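Local coordinates for protein mercuric reductase (Metallosphaera sedula, PDB 4YWO) that probably catalyses the NADPH-dependent reduction of mercuric ion to elemental mercury, working as a homodimer that binds FAD, at residues 84-89 / 171-176; 165-170 / 191-196; 391-394 / 399-402; 429-434 / 446-451. All coordinates share one frame; numbering follows the deposited sequence. Where two conformers were deposited one is given.

Contact 1: residues 84-89 / 171-176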
# COMPACT_ATOMS: atom_id res chain seq x y z
N PRO A 84 -9.17 3.70 -24.36
CA PRO A 84 -7.86 4.15 -24.65
C PRO A 84 -7.53 4.09 -26.19
O PRO A 84 -7.94 3.10 -26.79
CB PRO A 84 -7.01 3.12 -23.97
CG PRO A 84 -7.83 2.58 -22.87
CD PRO A 84 -9.23 2.58 -23.41
N PRO A 85 -6.83 5.07 -26.69
CA PRO A 85 -6.58 5.06 -28.15
C PRO A 85 -5.58 3.87 -28.48
O PRO A 85 -4.75 3.48 -27.67
CB PRO A 85 -5.95 6.40 -28.39
CG PRO A 85 -5.36 6.84 -27.10
CD PRO A 85 -6.28 6.27 -26.05
N PHE A 86 -5.70 3.32 -29.68
CA PHE A 86 -4.79 2.27 -30.10
C PHE A 86 -3.36 2.75 -30.02
O PHE A 86 -2.45 1.94 -29.70
CB PHE A 86 -5.19 1.80 -31.51
CG PHE A 86 -4.23 0.74 -32.10
CD1 PHE A 86 -4.25 -0.54 -31.66
CD2 PHE A 86 -3.26 1.11 -33.02
CE1 PHE A 86 -3.39 -1.49 -32.17
CE2 PHE A 86 -2.38 0.17 -33.55
CZ PHE A 86 -2.46 -1.14 -33.12
N SER A 87 -3.08 4.02 -30.22
CA SER A 87 -1.79 4.65 -30.12
C SER A 87 -1.13 4.53 -28.74
O SER A 87 0.05 4.77 -28.59
CB SER A 87 -1.84 6.14 -30.52
OG SER A 87 -2.62 6.89 -29.62
N SER A 88 -1.94 4.26 -27.70
CA SER A 88 -1.35 4.14 -26.36
C SER A 88 -0.35 2.98 -26.29
O SER A 88 0.53 3.02 -25.45
CB SER A 88 -2.44 4.04 -25.28
OG SER A 88 -3.22 2.88 -25.56
N PHE A 89 -0.49 1.99 -27.14
CA PHE A 89 0.55 0.87 -27.16
C PHE A 89 1.89 1.37 -27.67
O PHE A 89 2.99 1.13 -27.08
CB PHE A 89 0.10 -0.32 -27.97
CG PHE A 89 -0.98 -1.17 -27.36
CD1 PHE A 89 -0.67 -2.17 -26.44
CD2 PHE A 89 -2.33 -1.01 -27.70
CE1 PHE A 89 -1.70 -2.98 -25.90
CE2 PHE A 89 -3.33 -1.80 -27.16
CZ PHE A 89 -3.01 -2.78 -26.23
N ASP A 171 -0.07 -5.53 -33.83
CA ASP A 171 0.09 -5.07 -35.19
C ASP A 171 -1.15 -4.40 -35.76
O ASP A 171 -1.04 -3.66 -36.79
CB ASP A 171 0.51 -6.27 -36.08
CG ASP A 171 -0.51 -7.41 -36.16
OD1 ASP A 171 -1.64 -7.53 -35.64
OD2 ASP A 171 -0.19 -8.31 -36.95
N ARG A 172 -2.29 -4.61 -35.14
CA ARG A 172 -3.54 -4.12 -35.62
C ARG A 172 -4.56 -4.05 -34.54
O ARG A 172 -4.40 -4.62 -33.48
CB ARG A 172 -4.05 -5.03 -36.71
CG ARG A 172 -4.62 -6.33 -36.23
CD ARG A 172 -4.54 -7.44 -37.29
NE ARG A 172 -5.31 -8.60 -36.93
CZ ARG A 172 -4.85 -9.62 -36.19
NH1 ARG A 172 -3.63 -9.64 -35.76
NH2 ARG A 172 -5.61 -10.64 -35.94
N ARG A 173 -5.63 -3.39 -34.84
CA ARG A 173 -6.74 -3.30 -33.94
C ARG A 173 -7.58 -4.51 -34.11
O ARG A 173 -7.94 -4.92 -35.23
CB ARG A 173 -7.56 -2.08 -34.26
CG ARG A 173 -6.73 -0.89 -33.90
CD ARG A 173 -7.38 0.37 -34.38
NE ARG A 173 -8.52 0.72 -33.55
CZ ARG A 173 -8.93 1.93 -33.53
NH1 ARG A 173 -8.32 2.82 -34.30
NH2 ARG A 173 -9.98 2.24 -32.78
N ILE A 174 -7.92 -5.20 -33.04
CA ILE A 174 -8.80 -6.36 -33.09
C ILE A 174 -10.07 -6.14 -32.36
O ILE A 174 -10.14 -5.27 -31.45
CB ILE A 174 -8.07 -7.66 -32.57
CG1 ILE A 174 -7.81 -7.55 -31.07
CG2 ILE A 174 -6.74 -7.90 -33.27
CD1 ILE A 174 -7.16 -8.75 -30.42
N ASP A 175 -11.10 -6.90 -32.72
CA ASP A 175 -12.39 -6.88 -32.01
C ASP A 175 -12.66 -7.97 -31.01
O ASP A 175 -13.58 -7.85 -30.20
CB ASP A 175 -13.57 -6.94 -32.98
CG ASP A 175 -13.55 -5.78 -33.99
OD1 ASP A 175 -13.05 -4.66 -33.67
OD2 ASP A 175 -14.03 -6.01 -35.11
N SER A 176 -11.95 -9.11 -31.12
CA SER A 176 -12.20 -10.28 -30.32
C SER A 176 -10.89 -10.98 -30.12
O SER A 176 -10.02 -10.97 -30.97
CB SER A 176 -13.30 -11.18 -30.88
OG SER A 176 -12.90 -11.54 -32.22
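Phe86 meets Arg172 and Arg173 where the start of helix 87-110 faces the loop that leads into strand 176-180. That strand belongs to the four-stranded parallel sheet of the pyridine nucleotide-disulfide oxidoreductase fold. The contact lies on the surface, away from the FAD site.

The main interaction is CH-pi. Arg173 CG sits over one face of the Phe86 ring, 3.7 Å from its centroid and offset toward the rim. The line from CG to the centroid is 27° off the ring normal. The Phe86 ring reaches this place with CG anti to the backbone N (chi1 176°). The guanidinium plane of Arg173 lies within 2° of the ring plane, but it covers Phe86 CB with one face and does not stack on the ring.

Phe86 CE1 also lies 3.5 Å from Arg172 O, which stands oblique to the ring. No hydrogen bond crosses between the segments.

The polar bonds lie within each segment or lead outside the pair. At the helix start, Ser88 N donates to Pro85 O at 2.9 Å. Arg172 NH2 makes a salt bridge to Glu260. Arg172 NH1 makes another to Asp171 OD1, at 2.9 Å and on the syn lone pair of that oxygen.

Contact 2: residues 165-170 / 191-196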
# COMPACT_ATOMS: atom_id res chain seq x y z
N ARG A 165 4.62 -10.69 -26.22
CA ARG A 165 5.33 -9.75 -27.01
C ARG A 165 4.39 -9.05 -27.97
O ARG A 165 4.39 -7.83 -28.08
CB ARG A 165 6.46 -10.46 -27.79
CG ARG A 165 7.24 -9.53 -28.60
CD ARG A 165 8.34 -10.26 -29.40
NE ARG A 165 9.23 -10.98 -28.51
CZ ARG A 165 10.29 -10.43 -27.87
NH1 ARG A 165 10.60 -9.14 -28.02
NH2 ARG A 165 11.03 -11.17 -27.08
N GLU A 166 3.61 -9.81 -28.69
CA GLU A 166 2.71 -9.21 -29.66
C GLU A 166 1.56 -8.54 -29.04
O GLU A 166 1.08 -7.56 -29.57
CB GLU A 166 2.25 -10.29 -30.63
CG GLU A 166 3.36 -10.86 -31.47
CD GLU A 166 4.22 -11.91 -30.82
OE1 GLU A 166 3.85 -12.61 -29.90
OE2 GLU A 166 5.42 -11.94 -31.13
N ALA A 167 1.03 -9.10 -27.91
CA ALA A 167 -0.14 -8.47 -27.24
C ALA A 167 0.23 -7.09 -26.66
O ALA A 167 -0.63 -6.22 -26.53
CB ALA A 167 -0.71 -9.41 -26.15
N LEU A 168 1.52 -6.88 -26.33
CA LEU A 168 1.99 -5.57 -25.88
C LEU A 168 2.34 -4.55 -26.98
O LEU A 168 2.44 -3.36 -26.72
CB LEU A 168 3.10 -5.75 -24.87
CG LEU A 168 2.72 -6.46 -23.56
CD1 LEU A 168 3.94 -6.93 -22.75
CD2 LEU A 168 1.78 -5.58 -22.74
N SER A 169 2.60 -5.04 -28.18
CA SER A 169 2.84 -4.21 -29.34
C SER A 169 2.01 -4.75 -30.51
O SER A 169 2.58 -5.26 -31.51
CB SER A 169 4.30 -4.26 -29.72
OG SER A 169 5.09 -3.79 -28.71
N PRO A 170 0.70 -4.70 -30.43
CA PRO A 170 -0.19 -5.27 -31.45
C PRO A 170 -0.04 -4.66 -32.81
O PRO A 170 0.15 -3.44 -32.91
CB PRO A 170 -1.59 -5.01 -30.90
CG PRO A 170 -1.43 -3.87 -29.92
CD PRO A 170 -0.06 -4.07 -29.30
N GLN A 191 -8.19 -8.63 -18.79
CA GLN A 191 -8.72 -7.41 -18.31
C GLN A 191 -8.24 -6.22 -19.16
O GLN A 191 -9.02 -5.37 -19.49
CB GLN A 191 -8.35 -7.17 -16.85
CG GLN A 191 -8.90 -5.84 -16.37
CD GLN A 191 -8.73 -5.68 -14.83
OE1 GLN A 191 -7.83 -4.90 -14.45
NE2 GLN A 191 -9.78 -5.98 -14.14
N MET A 192 -6.98 -6.18 -19.55
CA MET A 192 -6.42 -5.17 -20.34
C MET A 192 -7.20 -5.03 -21.66
O MET A 192 -7.68 -3.92 -21.96
CB MET A 192 -4.96 -5.47 -20.68
CG MET A 192 -4.18 -4.46 -21.50
SD MET A 192 -2.61 -5.11 -22.12
CE MET A 192 -1.73 -5.54 -20.59
N TYR A 193 -7.41 -6.15 -22.38
CA TYR A 193 -8.06 -6.03 -23.70
C TYR A 193 -9.50 -5.84 -23.57
O TYR A 193 -10.10 -5.05 -24.32
CB TYR A 193 -7.68 -7.28 -24.55
CG TYR A 193 -6.41 -7.09 -25.36
CD1 TYR A 193 -5.13 -6.97 -24.79
CD2 TYR A 193 -6.46 -6.90 -26.76
CE1 TYR A 193 -3.99 -6.67 -25.55
CE2 TYR A 193 -5.34 -6.68 -27.49
CZ TYR A 193 -4.12 -6.55 -26.94
OH TYR A 193 -3.02 -6.28 -27.68
N SER A 194 -10.16 -6.43 -22.57
CA SER A 194 -11.60 -6.12 -22.38
C SER A 194 -11.86 -4.65 -22.11
O SER A 194 -12.82 -4.05 -22.62
CB SER A 194 -12.21 -7.03 -21.35
OG SER A 194 -11.72 -6.80 -20.07
N ARG A 195 -10.94 -4.00 -21.44
CA ARG A 195 -11.03 -2.55 -21.10
C ARG A 195 -10.63 -1.69 -22.30
O ARG A 195 -10.52 -0.47 -22.23
CB ARG A 195 -10.23 -2.25 -19.83
CG ARG A 195 -10.86 -2.83 -18.61
CD ARG A 195 -10.06 -2.44 -17.36
NE ARG A 195 -10.79 -2.80 -16.14
CZ ARG A 195 -10.52 -2.27 -14.91
NH1 ARG A 195 -9.47 -1.52 -14.75
NH2 ARG A 195 -11.38 -2.59 -13.93
N MET A 196 -10.22 -2.39 -23.38
CA MET A 196 -10.02 -1.69 -24.71
C MET A 196 -11.10 -2.00 -25.72
O MET A 196 -10.81 -1.90 -26.94
CB MET A 196 -8.68 -1.95 -25.21
CG MET A 196 -7.68 -1.45 -24.24
SD MET A 196 -6.06 -1.78 -24.69
CE MET A 196 -5.20 -1.13 -23.19
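Tyr193 holds its ring with chi1 near -90°, which aims OH at the end of helix 164-168, where Ala167 and Pro170 receive it. Met192 has CG anti to the backbone N (chi1 -178°), and its chain bends at chi3 to carry CE toward Leu168. Both residues lie on helix 184-194. This helix follows strand 176-180 of a parallel sheet in the Rossmann-like part of the disulfide oxidoreductase fold.

One hydrogen bond joins the two helix ends. Tyr193 OH donates to Ala167 O at 2.7 Å. The donor lies in the carbonyl plane, on a lone pair, with a C=O...donor angle of 125°. The oxygen in turn sits at the edge of the tyrosine ring, in its plane. The bond therefore ties the buried hydroxyl to a main-chain oxygen near the C-terminal end of the helix.

Pro170 CB and CG pack against the hydroxyl, each 3.7 Å from Tyr193 OH. Apolar contacts join the side chains on either helix. Ala167 CB is 4.3 Å from Tyr193 CE1. Trp162 also touches Pro170 and Tyr193, while Phe189 packs on Ala167 and Leu168.

The contact is buried and borders the cofactor site. The side chain of Leu168 is about 4 Å from the bound FAD, and that of Met192 packs on Met64 of helix 58-78. Leu168 and Met192 cross at about a right angle, with Leu168 CD2 4.1 Å from Met192 CE.

Contact 3: residues 391-394 / 399-402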
# COMPACT_ATOMS: atom_id res chain seq x y z
N VAL A 391 -9.20 -10.73 2.80
CA VAL A 391 -7.82 -10.93 3.30
C VAL A 391 -7.82 -12.24 4.10
O VAL A 391 -8.66 -12.43 5.00
CB VAL A 391 -7.28 -9.75 4.14
CG1 VAL A 391 -5.87 -10.01 4.52
CG2 VAL A 391 -7.34 -8.53 3.31
N LYS A 392 -6.91 -13.15 3.74
CA LYS A 392 -6.79 -14.45 4.45
C LYS A 392 -5.41 -14.53 5.06
O LYS A 392 -4.40 -14.23 4.41
CB LYS A 392 -6.95 -15.58 3.48
CG LYS A 392 -6.96 -16.97 4.09
CD LYS A 392 -7.41 -17.97 2.98
CE LYS A 392 -7.68 -19.30 3.57
NZ LYS A 392 -8.16 -20.25 2.51
N MET A 393 -5.36 -14.94 6.31
CA MET A 393 -4.12 -15.04 7.08
C MET A 393 -3.97 -16.44 7.63
O MET A 393 -4.99 -17.01 8.09
CB MET A 393 -4.07 -13.97 8.17
CG MET A 393 -2.78 -13.91 9.05
SD MET A 393 -2.76 -12.55 10.18
CE MET A 393 -2.30 -11.24 9.06
N VAL A 394 -2.80 -17.00 7.51
CA VAL A 394 -2.52 -18.36 7.94
C VAL A 394 -1.39 -18.37 8.95
O VAL A 394 -0.36 -17.71 8.72
CB VAL A 394 -2.12 -19.24 6.77
CG1 VAL A 394 -1.85 -20.67 7.19
CG2 VAL A 394 -3.07 -19.18 5.58
N ARG A 399 2.84 -18.31 14.49
CA ARG A 399 3.58 -17.30 13.59
C ARG A 399 2.84 -17.19 12.28
O ARG A 399 2.40 -18.19 11.68
CB ARG A 399 5.00 -17.66 13.39
CG ARG A 399 5.76 -17.89 14.69
CD ARG A 399 7.24 -18.06 14.39
NE ARG A 399 8.00 -18.36 15.63
CZ ARG A 399 7.99 -19.51 16.24
NH1 ARG A 399 7.35 -20.57 15.73
NH2 ARG A 399 8.76 -19.67 17.32
N ILE A 400 2.76 -15.97 11.78
CA ILE A 400 2.14 -15.74 10.43
C ILE A 400 3.04 -16.33 9.39
O ILE A 400 4.29 -16.02 9.32
CB ILE A 400 1.94 -14.29 10.21
CG1 ILE A 400 0.97 -13.67 11.25
CG2 ILE A 400 1.39 -14.02 8.78
CD1 ILE A 400 0.98 -12.19 11.47
N VAL A 401 2.52 -17.24 8.61
CA VAL A 401 3.15 -17.85 7.53
C VAL A 401 2.59 -17.69 6.12
O VAL A 401 3.20 -18.14 5.13
CB VAL A 401 3.44 -19.34 7.78
CG1 VAL A 401 4.30 -19.54 9.04
CG2 VAL A 401 2.18 -20.19 7.82
N GLY A 402 1.40 -17.09 6.00
CA GLY A 402 0.83 -16.86 4.68
C GLY A 402 -0.18 -15.76 4.82
O GLY A 402 -0.93 -15.65 5.79
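A classic beta bulge lies in the hairpin of strands 390-396 and 399-407, within the dimerisation domain. Val401 and Gly402 together face the single residue Val394. Val394 and Gly402 form an antiparallel hydrogen-bonded pair with their CA atoms 4.9 Å apart.

Three backbone bonds fix the bulge. Val394 N donates to Gly402 O at 2.9 Å. Val394 O takes two donors in return: Val401 N at 2.9 Å, with an N-H...O angle of 163°, and Gly402 N at 3.3 Å, which is weak. The extra residue is accommodated by Val401, whose psi is near -8° and departs from the extended form. Gly402 O also receives a CA-H...O contact from Met393 CA.

The side chains pack on both faces of the hairpin. On one, Met393 SD lies 4.0 Å from Ile400 CD1, and the two side chains cross obliquely. The methionine bends at chi3, and its CE also comes near Ile400 CD1. Phe451 and Val447 pack on Met393 beyond this pair. On the other face, Val394 CG1 is 4.1 Å from Val401 CG2. Val401 CG2 stands between its backbone N and carbonyl carbon, and from there it also touches Val394 O. Helix 358-362 packs against Val394 through Glu358 and Ala361.

The segment axes run at 122° to each other. The arrangement is that of a bulged antiparallel hairpin in the mixed alpha/beta dimerisation domain of the pyridine nucleotide-disulfide oxidoreductases.

Contact 4: residues 429-434 / 446-451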
# COMPACT_ATOMS: atom_id res chain seq x y z
N ASP A 429 1.57 -9.39 17.54
CA ASP A 429 2.53 -8.38 17.01
C ASP A 429 1.80 -7.43 16.05
O ASP A 429 2.00 -6.23 16.11
CB ASP A 429 3.72 -8.97 16.25
CG ASP A 429 4.71 -9.78 17.15
OD1 ASP A 429 4.89 -9.30 18.31
OD2 ASP A 429 5.35 -10.74 16.63
N LEU A 430 0.96 -7.96 15.24
CA LEU A 430 0.18 -7.10 14.36
C LEU A 430 -0.84 -6.29 15.12
O LEU A 430 -1.07 -5.11 14.84
CB LEU A 430 -0.47 -7.90 13.26
CG LEU A 430 0.27 -8.11 11.98
CD1 LEU A 430 0.54 -6.78 11.28
CD2 LEU A 430 1.60 -8.78 12.23
N ILE A 431 -1.56 -6.92 16.04
CA ILE A 431 -2.49 -6.19 16.87
C ILE A 431 -1.87 -5.00 17.60
O ILE A 431 -2.51 -3.92 17.71
CB ILE A 431 -3.21 -7.17 17.81
CG1 ILE A 431 -3.99 -8.13 16.92
CG2 ILE A 431 -4.15 -6.43 18.76
CD1 ILE A 431 -4.50 -9.34 17.64
N ASP A 432 -0.62 -5.21 18.05
CA ASP A 432 0.12 -4.17 18.79
C ASP A 432 0.68 -3.03 17.93
O ASP A 432 1.17 -2.03 18.46
CB ASP A 432 1.26 -4.81 19.56
CG ASP A 432 0.80 -5.57 20.78
OD1 ASP A 432 -0.38 -5.40 21.19
OD2 ASP A 432 1.67 -6.34 21.33
N THR A 433 0.62 -3.16 16.63
CA THR A 433 1.13 -2.16 15.67
C THR A 433 -0.03 -1.30 15.22
O THR A 433 -0.96 -1.82 14.57
CB THR A 433 1.69 -2.82 14.45
OG1 THR A 433 2.78 -3.69 14.86
CG2 THR A 433 2.32 -1.79 13.50
N VAL A 434 0.02 -0.02 15.64
CA VAL A 434 -1.01 0.95 15.24
C VAL A 434 -0.86 1.19 13.72
O VAL A 434 0.23 1.54 13.23
CB VAL A 434 -0.89 2.24 16.06
CG1 VAL A 434 -1.94 3.26 15.67
CG2 VAL A 434 -1.00 1.88 17.59
N LEU A 446 -6.91 -6.16 10.98
CA LEU A 446 -8.26 -6.64 11.23
C LEU A 446 -8.37 -8.08 11.10
O LEU A 446 -9.10 -8.78 11.94
CB LEU A 446 -9.23 -5.95 10.27
CG LEU A 446 -9.40 -4.43 10.43
CD1 LEU A 446 -10.15 -3.84 9.26
CD2 LEU A 446 -10.06 -4.15 11.80
N VAL A 447 -7.70 -8.69 10.12
CA VAL A 447 -7.75 -10.14 10.09
C VAL A 447 -7.00 -10.78 11.24
O VAL A 447 -7.37 -11.88 11.71
CB VAL A 447 -7.30 -10.70 8.69
CG1 VAL A 447 -5.83 -10.58 8.45
CG2 VAL A 447 -7.76 -12.14 8.46
N ALA A 448 -5.92 -10.18 11.70
CA ALA A 448 -5.22 -10.65 12.94
C ALA A 448 -6.21 -10.65 14.14
O ALA A 448 -6.17 -11.65 14.96
CB ALA A 448 -4.02 -9.72 13.23
N LEU A 449 -7.01 -9.64 14.27
CA LEU A 449 -8.01 -9.51 15.36
C LEU A 449 -9.04 -10.67 15.30
O LEU A 449 -9.61 -11.11 16.31
CB LEU A 449 -8.71 -8.21 15.32
CG LEU A 449 -7.92 -7.02 15.83
CD1 LEU A 449 -8.61 -5.76 15.42
CD2 LEU A 449 -7.80 -7.04 17.35
N ALA A 450 -9.24 -11.20 14.09
CA ALA A 450 -10.20 -12.30 13.86
C ALA A 450 -9.78 -13.58 14.49
O ALA A 450 -10.65 -14.50 14.59
CB ALA A 450 -10.50 -12.51 12.38
N PHE A 451 -8.54 -13.74 14.95
CA PHE A 451 -8.01 -14.96 15.46
C PHE A 451 -8.62 -15.24 16.81
O PHE A 451 -8.97 -16.36 17.11
CB PHE A 451 -6.49 -15.07 15.48
CG PHE A 451 -5.95 -15.47 14.11
CD1 PHE A 451 -5.93 -14.53 13.10
CD2 PHE A 451 -5.70 -16.80 13.74
CE1 PHE A 451 -5.51 -14.89 11.88
CE2 PHE A 451 -5.22 -17.17 12.54
CZ PHE A 451 -5.17 -16.17 11.50
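Helices 427-431 and 442-449 of the dimerisation domain pack together through Ile431, Leu430, Ala448 and Leu449. Helix 442-449 rests on the five-stranded antiparallel sheet of this domain. Helix 427-431 also reaches that sheet, through Leu430 on Ile400.

The contact is apolar, and no hydrogen bond crosses between the segments. The small side chain of Ala448 allows a close approach, and its CA is 6.5 Å from the CA of Ile431. Ala448 CB touches two neighbours on the other helix: Leu430 CB at 4.0 Å and Ile431 CG1 at 4.0 Å.

Ile431 makes the largest share of the contact. Its CG1 is anti to the carbonyl carbon (chi1 -63°), and the chain extends to place CD1 3.9 Å from Ala448 O. Leu449 comes in with its CD2 branch, which meets CG1, CG2 and CD1 of Ile431. The distance from Ile431 CG2 to Leu449 CD2 is 4.0 Å.

Segment 429-434 also reaches the dimer interface. Asp432 forms a salt bridge with Arg319 of the second subunit, and Thr433 packs on Leu419 of that subunit. Within the chain, Arg445 NE donates to Ile431 O and adds a polar tie between the two helices. Inside segment 429-434, a side chain bonds back to the main chain of the helix: Thr433 OG1 donates to Asp429 O at 2.9 Å, the donor tilted 24° from the carbonyl plane.

The four contacts form two neighbouring pairs that lie far apart. The centres of contacts 1 and 3 are about 41 Å from each other, on opposite sides of the centre of the chain. Contacts 1 and 2 touch, with centres 7 Å apart, and their segments alternate along the chain. Phe89 from contact 1 packs on Pro170 from contact 2. Contact 1 is a surface contact of arginine on an aromatic ring. Contact 2 is buried beside FAD and adds a tyrosine hydrogen bond to its apolar packing. Contacts 3 and 4 share the dimerisation domain, with centres 11 Å apart. Contact 3 is buried and backbone-bonded. Contact 4 is partly buried, apolar and next to the second subunit.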